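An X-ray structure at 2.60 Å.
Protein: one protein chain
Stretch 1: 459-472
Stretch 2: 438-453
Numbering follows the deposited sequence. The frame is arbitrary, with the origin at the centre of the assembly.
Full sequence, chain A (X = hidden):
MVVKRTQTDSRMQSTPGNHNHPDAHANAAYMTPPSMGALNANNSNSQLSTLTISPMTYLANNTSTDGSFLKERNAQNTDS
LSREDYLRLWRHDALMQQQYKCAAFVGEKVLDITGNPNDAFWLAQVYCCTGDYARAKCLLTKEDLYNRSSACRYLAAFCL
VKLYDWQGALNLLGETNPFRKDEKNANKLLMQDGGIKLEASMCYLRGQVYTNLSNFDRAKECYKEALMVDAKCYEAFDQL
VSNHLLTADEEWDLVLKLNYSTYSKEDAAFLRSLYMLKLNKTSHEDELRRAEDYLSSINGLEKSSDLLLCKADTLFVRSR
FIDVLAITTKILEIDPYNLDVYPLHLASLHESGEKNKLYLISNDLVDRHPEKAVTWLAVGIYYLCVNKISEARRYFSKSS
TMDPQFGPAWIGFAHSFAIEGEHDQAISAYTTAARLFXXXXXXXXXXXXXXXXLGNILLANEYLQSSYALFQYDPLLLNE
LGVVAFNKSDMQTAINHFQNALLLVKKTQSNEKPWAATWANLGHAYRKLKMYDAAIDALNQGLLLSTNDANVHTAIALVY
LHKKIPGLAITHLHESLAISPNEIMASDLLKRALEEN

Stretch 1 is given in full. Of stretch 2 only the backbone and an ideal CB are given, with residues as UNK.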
ATOM      1  N   LEU A 459     -29.486 -41.613   5.540  1.00 54.27           N
ATOM      2  CA  LEU A 459     -28.506 -40.554   5.661  1.00 51.54           C
ATOM      3  C   LEU A 459     -29.212 -39.214   5.846  1.00 49.91           C
ATOM      4  O   LEU A 459     -28.848 -38.427   6.725  1.00 49.37           O
ATOM      5  CB  LEU A 459     -27.620 -40.534   4.424  1.00 52.05           C
ATOM      6  CG  LEU A 459     -26.219 -39.987   4.642  1.00 55.28           C
ATOM      7  CD1 LEU A 459     -25.543 -40.773   5.742  1.00 58.01           C
ATOM      8  CD2 LEU A 459     -25.411 -40.043   3.354  1.00 55.06           C
ATOM      9  N   ALA A 460     -30.230 -38.971   5.023  1.00 47.05           N
ATOM     10  CA  ALA A 460     -30.981 -37.732   5.073  1.00 44.82           C
ATOM     11  C   ALA A 460     -31.584 -37.556   6.456  1.00 45.33           C
ATOM     12  O   ALA A 460     -31.697 -36.450   6.964  1.00 47.11           O
ATOM     13  CB  ALA A 460     -32.078 -37.728   4.005  1.00 45.28           C
ATOM     14  N   ASN A 461     -31.969 -38.654   7.074  1.00 46.87           N
ATOM     15  CA  ASN A 461     -32.538 -38.591   8.402  1.00 48.59           C
ATOM     16  C   ASN A 461     -31.464 -38.332   9.460  1.00 47.61           C
ATOM     17  O   ASN A 461     -31.706 -37.624  10.428  1.00 49.02           O
ATOM     18  CB  ASN A 461     -33.295 -39.882   8.716  1.00 53.12           C
ATOM     19  CG  ASN A 461     -34.002 -39.821  10.043  1.00 55.98           C
ATOM     20  OD1 ASN A 461     -34.730 -38.872  10.320  1.00 56.38           O
ATOM     21  ND2 ASN A 461     -33.789 -40.830  10.879  1.00 58.01           N
ATOM     22  N   GLU A 462     -30.283 -38.911   9.286  1.00 46.66           N
ATOM     23  CA  GLU A 462     -29.171 -38.613  10.185  1.00 51.34           C
ATOM     24  C   GLU A 462     -28.941 -37.102  10.248  1.00 50.15           C
ATOM     25  O   GLU A 462     -28.984 -36.501  11.316  1.00 50.65           O
ATOM     26  CB  GLU A 462     -27.896 -39.274   9.685  1.00 55.95           C
ATOM     27  CG  GLU A 462     -27.892 -40.771   9.772  1.00 62.88           C
ATOM     28  CD  GLU A 462     -27.233 -41.231  11.030  1.00 69.90           C
ATOM     29  OE1 GLU A 462     -26.530 -42.255  10.998  1.00 72.43           O
ATOM     30  OE2 GLU A 462     -27.398 -40.543  12.054  1.00 73.54           O
ATOM     31  N   TYR A 463     -28.692 -36.496   9.092  1.00 46.27           N
ATOM     32  CA  TYR A 463     -28.479 -35.068   9.024  1.00 46.44           C
ATOM     33  C   TYR A 463     -29.674 -34.262   9.574  1.00 48.18           C
ATOM     34  O   TYR A 463     -29.489 -33.256  10.258  1.00 49.90           O
ATOM     35  CB  TYR A 463     -28.183 -34.656   7.588  1.00 46.34           C
ATOM     36  CG  TYR A 463     -26.810 -35.017   7.065  1.00 47.24           C
ATOM     37  CD1 TYR A 463     -25.655 -34.416   7.574  1.00 48.26           C
ATOM     38  CD2 TYR A 463     -26.666 -35.917   6.029  1.00 48.61           C
ATOM     39  CE1 TYR A 463     -24.396 -34.723   7.065  1.00 47.64           C
ATOM     40  CE2 TYR A 463     -25.422 -36.238   5.519  1.00 49.27           C
ATOM     41  CZ  TYR A 463     -24.292 -35.634   6.034  1.00 49.45           C
ATOM     42  OH  TYR A 463     -23.064 -35.971   5.498  1.00 51.01           O
ATOM     43  N   LEU A 464     -30.900 -34.695   9.298  1.00 46.59           N
ATOM     44  CA  LEU A 464     -32.054 -33.939   9.776  1.00 45.76           C
ATOM     45  C   LEU A 464     -32.241 -33.988  11.300  1.00 47.39           C
ATOM     46  O   LEU A 464     -32.541 -32.967  11.918  1.00 49.29           O
ATOM     47  CB  LEU A 464     -33.332 -34.343   9.032  1.00 45.02           C
ATOM     48  CG  LEU A 464     -33.384 -33.913   7.557  1.00 41.15           C
ATOM     49  CD1 LEU A 464     -34.601 -34.485   6.883  1.00 41.14           C
ATOM     50  CD2 LEU A 464     -33.363 -32.422   7.393  1.00 37.57           C
ATOM     51  N   GLN A 465     -32.062 -35.154  11.911  1.00 48.17           N
ATOM     52  CA  GLN A 465     -32.070 -35.243  13.381  1.00 50.74           C
ATOM     53  C   GLN A 465     -30.962 -34.367  13.964  1.00 51.26           C
ATOM     54  O   GLN A 465     -31.124 -33.741  15.009  1.00 53.40           O
ATOM     55  CB  GLN A 465     -31.896 -36.692  13.860  1.00 53.59           C
ATOM     56  CG  GLN A 465     -33.058 -37.602  13.504  1.00 56.92           C
ATOM     57  CD  GLN A 465     -34.380 -37.107  14.078  1.00 59.99           C
ATOM     58  OE1 GLN A 465     -34.426 -36.579  15.200  1.00 60.67           O
ATOM     59  NE2 GLN A 465     -35.470 -37.287  13.318  1.00 59.83           N
ATOM     60  N   SER A 466     -29.832 -34.324  13.266  1.00 49.65           N
ATOM     61  CA  SER A 466     -28.742 -33.443  13.639  1.00 49.53           C
ATOM     62  C   SER A 466     -29.118 -31.959  13.638  1.00 49.56           C
ATOM     63  O   SER A 466     -28.884 -31.310  14.646  1.00 53.24           O
ATOM     64  CB  SER A 466     -27.499 -33.714  12.796  1.00 50.37           C
ATOM     65  OG  SER A 466     -26.896 -34.941  13.178  1.00 52.12           O
ATOM     66  N   SER A 467     -29.699 -31.406  12.562  1.00 45.23           N
ATOM     67  CA  SER A 467     -30.125 -30.002  12.657  1.00 45.12           C
ATOM     68  C   SER A 467     -31.133 -29.813  13.770  1.00 45.07           C
ATOM     69  O   SER A 467     -31.068 -28.840  14.526  1.00 44.39           O
ATOM     70  CB  SER A 467     -30.677 -29.393  11.358  1.00 47.56           C
ATOM     71  OG  SER A 467     -30.816 -30.351  10.336  1.00 53.54           O
ATOM     72  N   TYR A 468     -32.076 -30.738  13.872  1.00 46.46           N
ATOM     73  CA  TYR A 468     -33.129 -30.590  14.867  1.00 48.13           C
ATOM     74  C   TYR A 468     -32.544 -30.509  16.287  1.00 50.06           C
ATOM     75  O   TYR A 468     -33.065 -29.790  17.133  1.00 53.43           O
ATOM     76  CB  TYR A 468     -34.129 -31.741  14.757  1.00 47.55           C
ATOM     77  CG  TYR A 468     -35.355 -31.583  15.618  1.00 46.68           C
ATOM     78  CD1 TYR A 468     -35.461 -32.240  16.846  1.00 46.27           C
ATOM     79  CD2 TYR A 468     -36.419 -30.782  15.199  1.00 46.83           C
ATOM     80  CE1 TYR A 468     -36.600 -32.101  17.641  1.00 48.65           C
ATOM     81  CE2 TYR A 468     -37.554 -30.636  15.974  1.00 47.98           C
ATOM     82  CZ  TYR A 468     -37.645 -31.296  17.197  1.00 50.29           C
ATOM     83  OH  TYR A 468     -38.782 -31.133  17.964  1.00 51.93           O
ATOM     84  N   ALA A 469     -31.466 -31.238  16.555  1.00 47.22           N
ATOM     85  CA  ALA A 469     -30.877 -31.188  17.893  1.00 50.16           C
ATOM     86  C   ALA A 469     -30.294 -29.798  18.194  1.00 52.89           C
ATOM     87  O   ALA A 469     -30.362 -29.324  19.327  1.00 57.62           O
ATOM     88  CB  ALA A 469     -29.826 -32.280  18.078  1.00 48.16           C
ATOM     89  N   LEU A 470     -29.735 -29.165  17.163  1.00 48.83           N
ATOM     90  CA  LEU A 470     -29.229 -27.792  17.196  1.00 47.28           C
ATOM     91  C   LEU A 470     -30.326 -26.699  17.273  1.00 53.13           C
ATOM     92  O   LEU A 470     -30.191 -25.714  17.997  1.00 53.87           O
ATOM     93  CB  LEU A 470     -28.390 -27.550  15.933  1.00 46.81           C
ATOM     94  CG  LEU A 470     -26.854 -27.595  15.948  1.00 49.77           C
ATOM     95  CD1 LEU A 470     -26.251 -28.163  17.234  1.00 50.06           C
ATOM     96  CD2 LEU A 470     -26.322 -28.318  14.720  1.00 49.14           C
ATOM     97  N   PHE A 471     -31.395 -26.839  16.501  1.00 51.51           N
ATOM     98  CA  PHE A 471     -32.441 -25.822  16.516  1.00 52.14           C
ATOM     99  C   PHE A 471     -33.731 -26.439  15.989  1.00 52.27           C
ATOM    100  O   PHE A 471     -33.756 -27.003  14.895  1.00 51.74           O
ATOM    101  CB  PHE A 471     -32.007 -24.569  15.713  1.00 40.75           C
ATOM    102  CG  PHE A 471     -33.054 -23.468  15.647  1.00 36.67           C
ATOM    103  CD1 PHE A 471     -33.347 -22.697  16.763  1.00 37.01           C
ATOM    104  CD2 PHE A 471     -33.720 -23.203  14.460  1.00 36.16           C
ATOM    105  CE1 PHE A 471     -34.311 -21.694  16.718  1.00 39.39           C
ATOM    106  CE2 PHE A 471     -34.698 -22.196  14.389  1.00 39.66           C
ATOM    107  CZ  PHE A 471     -34.995 -21.439  15.526  1.00 41.04           C
ATOM    108  N   GLN A 472     -34.792 -26.345  16.783  1.00 53.80           N
ATOM    109  CA  GLN A 472     -36.024 -27.066  16.483  1.00 58.46           C
ATOM    110  C   GLN A 472     -37.180 -26.229  15.919  1.00 59.21           C
ATOM    111  O   GLN A 472     -38.234 -26.783  15.612  1.00 60.25           O
ATOM    112  CB  GLN A 472     -36.487 -27.906  17.693  1.00 64.93           C
ATOM    113  CG  GLN A 472     -36.468 -27.205  19.067  1.00 70.66           C
ATOM    114  CD  GLN A 472     -35.063 -27.077  19.640  1.00 74.02           C
ATOM    115  OE1 GLN A 472     -34.456 -25.994  19.611  1.00 74.88           O
ATOM    116  NE2 GLN A 472     -34.528 -28.189  20.139  1.00 74.38           N
ATOM    117  N   UNK A 438     -20.153 -23.920  11.755  1.00 68.86           N
ATOM    118  CA  UNK A 438     -20.367 -24.956  12.751  1.00 73.91           C
ATOM    119  C   UNK A 438     -21.159 -24.459  13.947  1.00 73.52           C
ATOM    120  O   UNK A 438     -21.036 -23.311  14.347  1.00 72.10           O
ATOM    121  CB  UNK A 438     -19.022 -25.514  13.220  1.00 73.91           C
ATOM    122  N   UNK A 439     -21.976 -25.348  14.505  1.00 71.58           N
ATOM    123  CA  UNK A 439     -22.871 -25.007  15.584  1.00 68.79           C
ATOM    124  C   UNK A 439     -24.175 -24.413  15.111  1.00 67.39           C
ATOM    125  O   UNK A 439     -24.933 -23.893  15.897  1.00 69.70           O
ATOM    126  CB  UNK A 439     -22.181 -24.031  16.539  1.00 68.79           C
ATOM    127  N   UNK A 440     -24.445 -24.488  13.819  1.00 63.33           N
ATOM    128  CA  UNK A 440     -25.693 -23.968  13.290  1.00 58.75           C
ATOM    129  C   UNK A 440     -26.396 -25.075  12.555  1.00 53.77           C
ATOM    130  O   UNK A 440     -25.775 -26.034  12.151  1.00 53.32           O
ATOM    131  CB  UNK A 440     -25.459 -22.764  12.375  1.00 58.75           C
ATOM    132  N   UNK A 441     -27.706 -24.962  12.438  1.00 48.86           N
ATOM    133  CA  UNK A 441     -28.520 -26.095  12.009  1.00 47.72           C
ATOM    134  C   UNK A 441     -28.763 -26.157  10.505  1.00 45.80           C
ATOM    135  O   UNK A 441     -29.154 -27.200   9.985  1.00 49.43           O
ATOM    136  CB  UNK A 441     -29.868 -26.051  12.731  1.00 47.72           C
ATOM    137  N   UNK A 442     -28.511 -25.061   9.806  1.00 40.45           N
ATOM    138  CA  UNK A 442     -28.825 -24.994   8.393  1.00 41.27           C
ATOM    139  C   UNK A 442     -28.001 -25.890   7.463  1.00 44.39           C
ATOM    140  O   UNK A 442     -28.563 -26.536   6.603  1.00 48.36           O
ATOM    141  CB  UNK A 442     -28.666 -23.542   7.936  1.00 41.27           C
ATOM    142  N   UNK A 443     -26.668 -25.923   7.607  1.00 43.90           N
ATOM    143  CA  UNK A 443     -25.912 -26.865   6.764  1.00 40.60           C
ATOM    144  C   UNK A 443     -26.357 -28.329   6.827  1.00 38.38           C
ATOM    145  O   UNK A 443     -26.398 -28.942   5.775  1.00 41.65           O
ATOM    146  CB  UNK A 443     -24.434 -26.797   7.155  1.00 40.60           C
ATOM    147  N   UNK A 444     -26.695 -28.878   7.990  1.00 34.97           N
ATOM    148  CA  UNK A 444     -27.224 -30.250   8.077  1.00 34.06           C
ATOM    149  C   UNK A 444     -28.616 -30.364   7.469  1.00 35.97           C
ATOM    150  O   UNK A 444     -28.992 -31.414   6.943  1.00 36.59           O
ATOM    151  CB  UNK A 444     -27.264 -30.711   9.536  1.00 34.06           C
ATOM    152  N   UNK A 445     -29.386 -29.290   7.591  1.00 38.22           N
ATOM    153  CA  UNK A 445     -30.661 -29.185   6.920  1.00 38.47           C
ATOM    154  C   UNK A 445     -30.461 -29.431   5.433  1.00 40.06           C
ATOM    155  O   UNK A 445     -31.101 -30.303   4.834  1.00 40.48           O
ATOM    156  CB  UNK A 445     -31.302 -27.818   7.171  1.00 38.47           C
ATOM    157  N   UNK A 446     -29.556 -28.660   4.841  1.00 38.31           N
ATOM    158  CA  UNK A 446     -29.352 -28.717   3.411  1.00 37.00           C
ATOM    159  C   UNK A 446     -28.759 -30.065   2.983  1.00 39.42           C
ATOM    160  O   UNK A 446     -29.156 -30.639   1.965  1.00 40.42           O
ATOM    161  CB  UNK A 446     -28.442 -27.570   2.968  1.00 37.00           C
ATOM    162  N   UNK A 447     -27.802 -30.567   3.754  1.00 39.82           N
ATOM    163  CA  UNK A 447     -27.258 -31.892   3.491  1.00 40.19           C
ATOM    164  C   UNK A 447     -28.390 -32.939   3.510  1.00 39.16           C
ATOM    165  O   UNK A 447     -28.412 -33.840   2.691  1.00 38.12           O
ATOM    166  CB  UNK A 447     -26.180 -32.240   4.520  1.00 40.19           C
ATOM    167  N   UNK A 448     -29.325 -32.810   4.446  1.00 38.78           N
ATOM    168  CA  UNK A 448     -30.452 -33.717   4.524  1.00 41.24           C
ATOM    169  C   UNK A 448     -31.323 -33.677   3.271  1.00 43.72           C
ATOM    170  O   UNK A 448     -31.662 -34.721   2.706  1.00 45.11           O
ATOM    171  CB  UNK A 448     -31.297 -33.385   5.755  1.00 41.24           C
ATOM    172  N   UNK A 449     -31.675 -32.469   2.835  1.00 42.58           N
ATOM    173  CA  UNK A 449     -32.541 -32.258   1.681  1.00 40.99           C
ATOM    174  C   UNK A 449     -31.927 -32.769   0.401  1.00 45.12           C
ATOM    175  O   UNK A 449     -32.624 -33.282  -0.487  1.00 48.40           O
ATOM    176  CB  UNK A 449     -32.871 -30.771   1.532  1.00 40.99           C
ATOM    177  N   UNK A 450     -30.618 -32.627   0.306  1.00 44.71           N
ATOM    178  CA  UNK A 450     -29.905 -33.049  -0.878  1.00 44.23           C
ATOM    179  C   UNK A 450     -29.783 -34.573  -0.891  1.00 46.36           C
ATOM    180  O   UNK A 450     -29.843 -35.190  -1.959  1.00 49.04           O
ATOM    181  CB  UNK A 450     -28.526 -32.390  -0.940  1.00 44.23           C
ATOM    182  N   UNK A 451     -29.622 -35.185   0.287  1.00 44.37           N
ATOM    183  CA  UNK A 451     -29.573 -36.646   0.374  1.00 44.55           C
ATOM    184  C   UNK A 451     -30.940 -37.308   0.175  1.00 48.24           C
ATOM    185  O   UNK A 451     -31.028 -38.448  -0.276  1.00 49.18           O
ATOM    186  CB  UNK A 451     -29.002 -37.060   1.732  1.00 44.55           C
ATOM    187  N   UNK A 452     -32.008 -36.587   0.489  1.00 51.15           N
ATOM    188  CA  UNK A 452     -33.338 -37.022   0.089  1.00 54.90           C
ATOM    189  C   UNK A 452     -33.441 -37.191  -1.422  1.00 58.46           C
ATOM    190  O   UNK A 452     -33.947 -38.206  -1.898  1.00 60.81           O
ATOM    191  CB  UNK A 452     -34.389 -36.023   0.577  1.00 54.90           C
ATOM    192  N   UNK A 453     -32.952 -36.200  -2.164  1.00 58.60           N
ATOM    193  CA  UNK A 453     -32.923 -36.251  -3.624  1.00 60.19           C
ATOM    194  C   UNK A 453     -32.262 -37.519  -4.140  1.00 60.46           C
ATOM    195  O   UNK A 453     -32.738 -38.130  -5.085  1.00 63.50           O
ATOM    196  CB  UNK A 453     -32.192 -35.027  -4.179  1.00 60.19           C
TER

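The two helices run antiparallel at 160°, their axes 7.7 Å apart at closest approach.

Position 438 points away and stretch 1 sets no limit on it; it is Gln-438. At 439, phi/psi of 84/11 would jam a CB against the preceding carbonyl O, which by itself calls for glycine, and Gly-439 is found. Position 440 also points away and many residues would suit; the residue is Thr-440, whose backbone O lies 3.5 Å from Leu-470 CD2.

Position 441 points toward the C-terminal end of the stretch 1 helix, its ideal CB 3.8 Å from Leu-470 CB and 4.0 Å from Phe-471 CB. A flat or apolar side chain could lie against the phenyl ring. His-441 does so: the edge of Phe-471 meets its face, centroids 5.0 Å apart, and Phe-471 CB also sits over that face.

Positions 442 and 443 find nothing of stretch 1 near their CB atoms, so it sets no preference and many side chains would suit; they are Leu-442 and Pro-443.

At 444 the bond points into a hollow lined by Tyr-463, Ser-466, Ser-467 and Leu-470, able to take a large apolar or aromatic group. Tyr-444 fills it as a knob, its CD2 3.4 Å from Ser-466 CB and its CD1 3.9 Å from Tyr-463 CD1.

Position 445 points away overall, yet its ideal CB is 4.1 Å from Ser-467 OG, and an aliphatic chain could reach Leu-464. Leu-445 CD2 does, 4.2 Å from Leu-464 CD2. Position 446 points away, where stretch 1 would accept almost any side chain, and is Phe-446.

The ideal CB of 447 lies 3.8 Å from Tyr-463 CD1, inviting an aliphatic group over the ring. Leu-447 CB stands 3.7 Å from the centroid of the Tyr-463 ring, over its face, a CH-pi contact.

At 448 an ideal CB would clash with Leu-464 CD2 at 2.8 Å, so glycine suits best. Gly-448 lets the backbones close to 4.1 Å, CA to CA of Ala-460, whose CB meets Gly-448 O at 3.3 Å.

Positions 449 and 450 have open space around CB with respect to stretch 1, and polar or apolar chains would serve; they are Met-449 and Gln-450.

Position 451 points toward Leu-459, Ala-460 and Tyr-463, where an aromatic or a long apolar residue could fit. His-451 presents a ring face to Leu-459 CD2, 3.5 Å from its centroid, and lies rim to rim with Tyr-463, planes at 6°.

Position 452 points sideways, its ideal CB 4.5 Å from Ala-460 CB; a flexible apolar chain could turn back. Met-452 does, its CE 3.9 Å from Leu-464 CD1. Position 453 is out of reach, leaving the choice free, and Gln-453 makes no contact.

Stretch 2 (438-453) QGTHLPYLFLGMQHMQ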
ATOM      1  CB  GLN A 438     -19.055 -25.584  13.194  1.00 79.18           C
ATOM      2  CG  GLN A 438     -19.201 -27.026  13.610  1.00 84.37           C
ATOM      3  CD  GLN A 438     -19.594 -27.927  12.461  1.00 87.69           C
ATOM      4  OE1 GLN A 438     -18.806 -28.753  12.014  1.00 88.93           O
ATOM      5  NE2 GLN A 438     -20.820 -27.778  11.982  1.00 87.87           N
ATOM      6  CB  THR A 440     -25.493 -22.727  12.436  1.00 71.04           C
ATOM      7  OG1 THR A 440     -25.598 -23.058  11.056  1.00 70.13           O
ATOM      8  CG2 THR A 440     -24.150 -22.152  12.696  1.00 71.86           C
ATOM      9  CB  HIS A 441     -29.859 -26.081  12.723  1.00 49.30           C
ATOM     10  CG  HIS A 441     -30.848 -25.144  12.113  1.00 49.40           C
ATOM     11  ND1 HIS A 441     -30.685 -23.778  12.135  1.00 49.87           N
ATOM     12  CD2 HIS A 441     -32.010 -25.378  11.458  1.00 49.74           C
ATOM     13  CE1 HIS A 441     -31.704 -23.207  11.514  1.00 50.01           C
ATOM     14  NE2 HIS A 441     -32.518 -24.157  11.090  1.00 50.17           N
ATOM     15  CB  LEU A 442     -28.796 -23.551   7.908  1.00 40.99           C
ATOM     16  CG  LEU A 442     -30.014 -22.713   8.277  1.00 39.66           C
ATOM     17  CD1 LEU A 442     -29.845 -21.325   7.739  1.00 39.64           C
ATOM     18  CD2 LEU A 442     -31.273 -23.334   7.723  1.00 39.36           C
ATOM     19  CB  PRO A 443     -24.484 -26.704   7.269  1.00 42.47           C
ATOM     20  CG  PRO A 443     -24.424 -25.237   7.642  1.00 42.73           C
ATOM     21  CD  PRO A 443     -25.771 -25.007   8.334  1.00 43.64           C
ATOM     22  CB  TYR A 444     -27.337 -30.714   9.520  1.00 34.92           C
ATOM     23  CG  TYR A 444     -26.012 -30.934  10.186  1.00 40.78           C
ATOM     24  CD1 TYR A 444     -24.869 -31.112   9.444  1.00 43.55           C
ATOM     25  CD2 TYR A 444     -25.911 -30.959  11.559  1.00 46.06           C
ATOM     26  CE1 TYR A 444     -23.674 -31.306  10.041  1.00 48.23           C
ATOM     27  CE2 TYR A 444     -24.718 -31.153  12.172  1.00 50.47           C
ATOM     28  CZ  TYR A 444     -23.598 -31.330  11.412  1.00 52.92           C
ATOM     29  OH  TYR A 444     -22.387 -31.517  12.040  1.00 56.92           O
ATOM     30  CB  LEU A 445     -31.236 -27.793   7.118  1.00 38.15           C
ATOM     31  CG  LEU A 445     -32.744 -27.784   7.267  1.00 41.31           C
ATOM     32  CD1 LEU A 445     -33.274 -26.379   7.495  1.00 40.40           C
ATOM     33  CD2 LEU A 445     -33.359 -28.431   6.046  1.00 43.80           C
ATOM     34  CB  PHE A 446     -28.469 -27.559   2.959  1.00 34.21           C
ATOM     35  CG  PHE A 446     -29.028 -26.194   3.286  1.00 32.18           C
ATOM     36  CD1 PHE A 446     -30.385 -25.977   3.327  1.00 33.23           C
ATOM     37  CD2 PHE A 446     -28.180 -25.115   3.523  1.00 32.25           C
ATOM     38  CE1 PHE A 446     -30.900 -24.709   3.623  1.00 34.27           C
ATOM     39  CE2 PHE A 446     -28.687 -23.843   3.818  1.00 32.44           C
ATOM     40  CZ  PHE A 446     -30.036 -23.640   3.870  1.00 33.00           C
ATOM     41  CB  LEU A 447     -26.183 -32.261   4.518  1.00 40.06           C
ATOM     42  CG  LEU A 447     -24.674 -32.136   4.246  1.00 39.29           C
ATOM     43  CD1 LEU A 447     -24.372 -31.977   2.769  1.00 39.16           C
ATOM     44  CD2 LEU A 447     -24.058 -30.999   5.055  1.00 37.50           C
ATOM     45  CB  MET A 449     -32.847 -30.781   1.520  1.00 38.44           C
ATOM     46  CG  MET A 449     -33.646 -30.199   2.695  1.00 39.46           C
ATOM     47  SD  MET A 449     -33.767 -28.411   2.533  1.00 54.92           S
ATOM     48  CE  MET A 449     -34.522 -28.378   0.903  1.00 36.11           C
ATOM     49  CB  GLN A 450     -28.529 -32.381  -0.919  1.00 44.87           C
ATOM     50  CG  GLN A 450     -27.986 -32.212  -2.303  1.00 47.78           C
ATOM     51  CD  GLN A 450     -28.911 -31.402  -3.165  1.00 50.17           C
ATOM     52  OE1 GLN A 450     -29.119 -31.708  -4.338  1.00 54.60           O
ATOM     53  NE2 GLN A 450     -29.499 -30.376  -2.584  1.00 48.30           N
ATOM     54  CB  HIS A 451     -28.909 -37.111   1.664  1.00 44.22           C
ATOM     55  CG  HIS A 451     -27.409 -37.095   1.603  1.00 44.27           C
ATOM     56  ND1 HIS A 451     -26.685 -37.947   0.793  1.00 44.44           N
ATOM     57  CD2 HIS A 451     -26.496 -36.325   2.244  1.00 40.70           C
ATOM     58  CE1 HIS A 451     -25.395 -37.697   0.935  1.00 41.86           C
ATOM     59  NE2 HIS A 451     -25.255 -36.720   1.809  1.00 40.69           N
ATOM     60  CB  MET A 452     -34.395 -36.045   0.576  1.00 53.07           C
ATOM     61  CG  MET A 452     -34.807 -36.327   1.980  1.00 54.08           C
ATOM     62  SD  MET A 452     -36.308 -35.480   2.434  1.00106.31           S
ATOM     63  CE  MET A 452     -35.636 -33.979   3.130  1.00 84.83           C
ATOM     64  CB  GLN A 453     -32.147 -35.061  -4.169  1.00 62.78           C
ATOM     65  CG  GLN A 453     -32.645 -33.754  -3.669  1.00 64.75           C
ATOM     66  CD  GLN A 453     -34.033 -33.483  -4.155  1.00 69.08           C
ATOM     67  OE1 GLN A 453     -34.256 -33.351  -5.359  1.00 70.12           O
ATOM     68  NE2 GLN A 453     -34.989 -33.405  -3.225  1.00 70.99           N
TER
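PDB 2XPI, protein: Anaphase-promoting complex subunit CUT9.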